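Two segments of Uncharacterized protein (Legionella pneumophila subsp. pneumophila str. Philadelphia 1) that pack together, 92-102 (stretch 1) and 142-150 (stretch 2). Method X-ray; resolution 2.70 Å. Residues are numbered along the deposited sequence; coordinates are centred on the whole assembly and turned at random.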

# COMPACT_ATOMS: atom_id res chain seq x y z
N ALA A 92 0.84 11.42 -19.29
CA ALA A 92 0.60 11.52 -20.73
C ALA A 92 -0.81 12.02 -21.02
O ALA A 92 -1.05 12.61 -22.06
CB ALA A 92 0.81 10.21 -21.40
N LEU A 93 -1.71 11.77 -20.09
CA LEU A 93 -3.14 12.04 -20.26
C LEU A 93 -3.46 13.52 -20.42
O LEU A 93 -4.30 13.92 -21.26
CB LEU A 93 -3.89 11.50 -19.04
CG LEU A 93 -5.34 12.00 -18.95
CD1 LEU A 93 -6.16 11.45 -20.09
CD2 LEU A 93 -5.99 11.65 -17.62
N PHE A 94 -2.80 14.33 -19.61
CA PHE A 94 -3.11 15.73 -19.51
C PHE A 94 -2.77 16.47 -20.79
O PHE A 94 -3.60 17.22 -21.29
CB PHE A 94 -2.51 16.36 -18.25
CG PHE A 94 -2.94 15.68 -16.98
CD1 PHE A 94 -4.27 15.44 -16.73
CD2 PHE A 94 -2.01 15.23 -16.06
CE1 PHE A 94 -4.67 14.80 -15.58
CE2 PHE A 94 -2.42 14.58 -14.91
CZ PHE A 94 -3.74 14.37 -14.68
N PRO A 95 -1.56 16.25 -21.34
CA PRO A 95 -1.28 16.80 -22.68
C PRO A 95 -2.32 16.42 -23.73
O PRO A 95 -2.79 17.30 -24.45
CB PRO A 95 0.05 16.15 -23.06
CG PRO A 95 0.71 15.87 -21.77
CD PRO A 95 -0.38 15.57 -20.77
N CYS A 96 -2.67 15.13 -23.80
CA CYS A 96 -3.71 14.70 -24.73
C CYS A 96 -5.02 15.49 -24.52
O CYS A 96 -5.65 15.92 -25.47
CB CYS A 96 -3.97 13.18 -24.65
SG CYS A 96 -2.55 12.11 -25.05
N MET A 97 -5.42 15.69 -23.27
CA MET A 97 -6.63 16.48 -22.99
C MET A 97 -6.49 17.89 -23.54
O MET A 97 -7.42 18.46 -24.10
CB MET A 97 -6.95 16.51 -21.50
CG MET A 97 -7.37 15.15 -20.96
SD MET A 97 -7.75 15.12 -19.20
CE MET A 97 -9.34 15.95 -19.17
N VAL A 98 -5.29 18.44 -23.40
CA VAL A 98 -5.00 19.77 -23.89
C VAL A 98 -5.06 19.79 -25.41
O VAL A 98 -5.70 20.65 -26.02
CB VAL A 98 -3.63 20.23 -23.41
CG1 VAL A 98 -3.24 21.58 -24.07
CG2 VAL A 98 -3.65 20.29 -21.90
N TYR A 99 -4.39 18.82 -26.03
CA TYR A 99 -4.38 18.73 -27.49
C TYR A 99 -5.77 18.49 -28.04
O TYR A 99 -6.11 19.01 -29.09
CB TYR A 99 -3.42 17.64 -27.93
CG TYR A 99 -2.00 18.01 -27.63
CD1 TYR A 99 -1.63 19.34 -27.53
CD2 TYR A 99 -1.01 17.04 -27.44
CE1 TYR A 99 -0.32 19.70 -27.28
CE2 TYR A 99 0.30 17.38 -27.18
CZ TYR A 99 0.64 18.72 -27.10
OH TYR A 99 1.93 19.12 -26.83
N LEU A 100 -6.59 17.72 -27.33
CA LEU A 100 -7.94 17.40 -27.80
C LEU A 100 -8.81 18.63 -27.75
O LEU A 100 -9.43 18.99 -28.75
CB LEU A 100 -8.56 16.31 -26.91
CG LEU A 100 -9.56 15.31 -27.52
CD1 LEU A 100 -10.33 14.64 -26.41
CD2 LEU A 100 -10.51 15.92 -28.54
N THR A 101 -8.86 19.28 -26.59
CA THR A 101 -9.69 20.47 -26.43
C THR A 101 -9.35 21.58 -27.44
O THR A 101 -10.23 22.26 -27.96
CB THR A 101 -9.61 21.01 -25.00
OG1 THR A 101 -10.14 20.03 -24.11
CG2 THR A 101 -10.41 22.27 -24.87
N ASN A 102 -8.05 21.72 -27.72
CA ASN A 102 -7.49 22.79 -28.56
C ASN A 102 -7.18 22.51 -30.05
O ASN A 102 -6.49 23.29 -30.68
CB ASN A 102 -6.33 23.47 -27.84
CG ASN A 102 -6.72 23.93 -26.43
OD1 ASN A 102 -7.39 24.95 -26.26
ND2 ASN A 102 -6.31 23.17 -25.42
N GLU A 142 -7.39 21.10 -17.64
CA GLU A 142 -7.74 19.73 -17.93
C GLU A 142 -7.57 18.86 -16.66
O GLU A 142 -8.41 18.00 -16.36
CB GLU A 142 -6.93 19.21 -19.10
CG GLU A 142 -7.21 19.94 -20.40
CD GLU A 142 -8.65 19.70 -20.94
OE1 GLU A 142 -9.30 18.71 -20.50
OE2 GLU A 142 -9.14 20.49 -21.79
N GLN A 143 -6.53 19.10 -15.88
CA GLN A 143 -6.36 18.38 -14.63
C GLN A 143 -7.52 18.60 -13.69
O GLN A 143 -7.91 17.70 -12.95
CB GLN A 143 -5.09 18.81 -13.93
CG GLN A 143 -3.86 18.15 -14.45
CD GLN A 143 -2.61 18.76 -13.84
OE1 GLN A 143 -2.70 19.55 -12.87
NE2 GLN A 143 -1.45 18.41 -14.39
N ASP A 144 -8.03 19.82 -13.67
CA ASP A 144 -9.18 20.12 -12.85
C ASP A 144 -10.35 19.29 -13.34
O ASP A 144 -10.91 18.51 -12.58
CB ASP A 144 -9.50 21.62 -12.86
CG ASP A 144 -8.57 22.42 -11.95
OD1 ASP A 144 -8.02 21.84 -10.99
OD2 ASP A 144 -8.38 23.64 -12.21
N LYS A 145 -10.64 19.42 -14.64
CA LYS A 145 -11.75 18.73 -15.34
C LYS A 145 -11.72 17.22 -15.06
O LYS A 145 -12.77 16.57 -14.97
CB LYS A 145 -11.69 19.00 -16.86
CG LYS A 145 -12.98 18.88 -17.66
CD LYS A 145 -12.78 19.39 -19.13
CE LYS A 145 -12.81 18.26 -20.20
NZ LYS A 145 -12.14 18.53 -21.55
N PHE A 146 -10.51 16.70 -14.91
CA PHE A 146 -10.28 15.27 -14.70
C PHE A 146 -10.55 14.85 -13.27
O PHE A 146 -11.35 13.96 -13.01
CB PHE A 146 -8.86 14.91 -15.10
CG PHE A 146 -8.48 13.49 -14.79
CD1 PHE A 146 -9.01 12.45 -15.52
CD2 PHE A 146 -7.56 13.21 -13.81
CE1 PHE A 146 -8.66 11.14 -15.24
CE2 PHE A 146 -7.20 11.91 -13.54
CZ PHE A 146 -7.75 10.88 -14.26
N PHE A 147 -9.83 15.45 -12.34
CA PHE A 147 -9.96 15.07 -10.94
C PHE A 147 -11.39 15.18 -10.42
O PHE A 147 -11.81 14.40 -9.56
CB PHE A 147 -8.97 15.85 -10.10
CG PHE A 147 -7.55 15.41 -10.29
CD1 PHE A 147 -7.23 14.04 -10.27
CD2 PHE A 147 -6.53 16.33 -10.52
CE1 PHE A 147 -5.89 13.59 -10.45
CE2 PHE A 147 -5.20 15.90 -10.70
CZ PHE A 147 -4.88 14.52 -10.67
N THR A 148 -12.15 16.12 -10.98
CA THR A 148 -13.58 16.21 -10.69
C THR A 148 -14.30 14.93 -11.15
O THR A 148 -15.08 14.34 -10.40
CB THR A 148 -14.21 17.44 -11.36
OG1 THR A 148 -14.09 17.30 -12.77
CG2 THR A 148 -13.50 18.73 -10.92
N TRP A 149 -14.05 14.52 -12.38
CA TRP A 149 -14.57 13.24 -12.85
C TRP A 149 -14.13 12.05 -11.98
O TRP A 149 -14.81 11.01 -11.94
CB TRP A 149 -14.16 13.00 -14.31
CG TRP A 149 -14.83 13.96 -15.22
CD1 TRP A 149 -15.91 14.73 -14.93
CD2 TRP A 149 -14.47 14.25 -16.58
NE1 TRP A 149 -16.25 15.49 -16.02
CE2 TRP A 149 -15.39 15.21 -17.05
CE3 TRP A 149 -13.48 13.78 -17.45
CZ2 TRP A 149 -15.33 15.74 -18.34
CZ3 TRP A 149 -13.42 14.30 -18.73
CH2 TRP A 149 -14.34 15.27 -19.16
N VAL A 150 -13.02 12.19 -11.28
CA VAL A 150 -12.57 11.12 -10.41
C VAL A 150 -13.43 11.08 -9.16
O VAL A 150 -13.93 10.01 -8.78
CB VAL A 150 -11.07 11.20 -10.12
CG1 VAL A 150 -10.70 10.35 -8.91
CG2 VAL A 150 -10.30 10.76 -11.35

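Two helices of one chain cross steeply here in a largely apolar contact, built on aromatic rings and a methionine and closed at one side by a single buried carboxylate, that of Glu142. The axes of helix 92-101 and helix 142-150 pass 9.8 Å apart, with their N-to-C directions at 114°. Helices that cross so steeply share a short length of surface, and the closest pair of CA atoms, those of Met97 and Glu142, lies 6.1 Å apart. The first helix is kinked at Pro95, whose nitrogen carries no hydrogen to bond to the turn before.

Phe94 illustrates how one ring can serve several neighbours. Gln143 lays its aliphatic part over one face, CG standing 3.5 Å from the centroid of the Phe94 ring and almost on the ring normal, so that a polar residue contributes a CH-pi contact. The edge of Phe94 points toward the face of Phe146 in an offset edge-to-face pair, with planes at 73° and Phe94 CE1 3.7 Å from Phe146 CD2. Such a pairing sets slightly positive ring hydrogens against pi electrons. Leu93 CD2 sits over a face of Phe146, 3.8 Å from its ring centroid. Met97, unbranched and flexible, carries its CE methyl to 4.2 Å from Phe146 CB and 4.4 Å from Trp149 CZ3.

Met97 CE also lies 3.1 Å from Glu142 OE1, where apolar packing gives way to polar chemistry. Thr101 OG1 donates a hydrogen bond to Glu142 OE2 at 2.6 Å, the sole hydrogen bond between the stretches. Within its own helix, Lys145 NZ forms a salt bridge with Glu142 OE1 at 3.0 Å, one turn along. The buried carboxylate thus has a polar partner for each oxygen, a common way for a charged group to be accommodated beside an apolar contact.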